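Local coordinates for uncharacterized protein lp_2664 (Lactobacillus plantarum WCFS1, PDB 2PJQ) that is of unknown function but belongs to the HD-domain family, and so is probably a metal-dependent phosphohydrolase, at residues L45-D48 with N52-L55. Residues are numbered along the deposited sequence; the frame is centred on the assembly and turned at random.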
# COMPACT_ATOMS: atom_id res chain seq x y z
N LEU B 45 5.39 3.15 26.85
CA LEU B 45 6.41 2.13 27.06
C LEU B 45 7.54 2.59 27.97
O LEU B 45 7.99 1.85 28.83
CB LEU B 45 6.99 1.68 25.71
CG LEU B 45 6.76 0.27 25.15
CD1 LEU B 45 5.32 -0.22 25.35
CD2 LEU B 45 7.11 0.31 23.66
N ALA B 46 8.00 3.82 27.78
CA ALA B 46 9.08 4.34 28.61
C ALA B 46 8.66 4.30 30.07
O ALA B 46 9.39 3.79 30.94
CB ALA B 46 9.45 5.77 28.19
N LYS B 47 7.47 4.82 30.35
CA LYS B 47 6.98 4.84 31.71
C LYS B 47 6.84 3.45 32.32
O LYS B 47 7.30 3.20 33.43
CB LYS B 47 5.68 5.62 31.74
CG LYS B 47 5.94 7.03 31.19
CD LYS B 47 4.82 8.01 31.47
CE LYS B 47 5.17 9.38 30.90
NZ LYS B 47 4.16 10.41 31.29
N ASP B 48 6.22 2.54 31.58
CA ASP B 48 6.07 1.18 32.06
C ASP B 48 7.43 0.58 32.45
O ASP B 48 7.51 -0.20 33.40
CB ASP B 48 5.41 0.33 30.98
CG ASP B 48 3.90 0.38 31.05
OD1 ASP B 48 3.35 1.48 31.26
OD2 ASP B 48 3.26 -0.68 30.90
N ASN B 52 14.32 6.82 30.88
CA ASN B 52 14.44 8.26 30.83
C ASN B 52 13.50 8.71 29.71
O ASN B 52 13.65 8.31 28.56
CB ASN B 52 15.86 8.68 30.49
CG ASN B 52 15.96 10.17 30.24
OD1 ASN B 52 15.79 10.97 31.16
ND2 ASN B 52 16.20 10.55 29.00
N LEU B 53 12.53 9.54 30.06
CA LEU B 53 11.55 10.02 29.09
C LEU B 53 12.11 10.85 27.95
O LEU B 53 12.09 10.41 26.80
CB LEU B 53 10.47 10.82 29.80
CG LEU B 53 9.13 10.91 29.09
CD1 LEU B 53 8.52 9.51 28.98
CD2 LEU B 53 8.21 11.84 29.86
N ASN B 54 12.60 12.05 28.27
CA ASN B 54 13.16 12.97 27.27
C ASN B 54 14.21 12.45 26.30
O ASN B 54 14.29 12.93 25.18
CB ASN B 54 13.70 14.22 27.95
CG ASN B 54 12.61 15.02 28.62
OD1 ASN B 54 11.49 14.52 28.81
ND2 ASN B 54 12.93 16.25 29.00
N LEU B 55 15.04 11.50 26.71
CA LEU B 55 16.04 10.98 25.79
C LEU B 55 15.27 10.12 24.80
O LEU B 55 15.48 10.19 23.59
CB LEU B 55 17.05 10.10 26.52
CG LEU B 55 18.40 9.73 25.89
CD1 LEU B 55 18.93 8.48 26.57
CD2 LEU B 55 18.27 9.48 24.40
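L53, in the first turn of helix 53-62, reaches back with CD1 to A46 and K47 near the end of helix 32-49, while its CD2 meets K47 only, a compact example of how a short connection lets two successive helices pack at their junction. The apolar part is small. The CB of A46 points at the second helix and is the atom on which CD1 of L53 rests, at 3.9 Å. The CA atoms of A46 and L53, 6.2 Å apart, are the nearest pair of CA atoms across the two segments.

K47 adds a second apolar contact through the carbon part of its chain. Its CE lies 3.9 Å from CD1 of L53 and 4.0 Å from CD2 of the same leucine, and it therefore sits across the isopropyl fork. The lysine runs out extended beyond CG (chi3 179°), which carries CE as far as the leucine. L53 answers with CG anti to its own backbone N (chi1 -156°), its CD1 shared between alanine and lysine. A46 is buried while K47 is exposed, so the leucine spans the boundary between interior and surface.

Polar contacts to the rest of the chain lie at the edge of the contact. N52, the N-cap residue, gives its backbone N to OE1 of E120 in helix 119-130, whereas D48 hydrogen-bonds OG1 of T194 through OD2. The whole is a helix-loop-helix junction between helices 32-49 and 53-62, with no hydrogen bond crossing between 45-48 and 52-55, in the all-helical HD-domain fold.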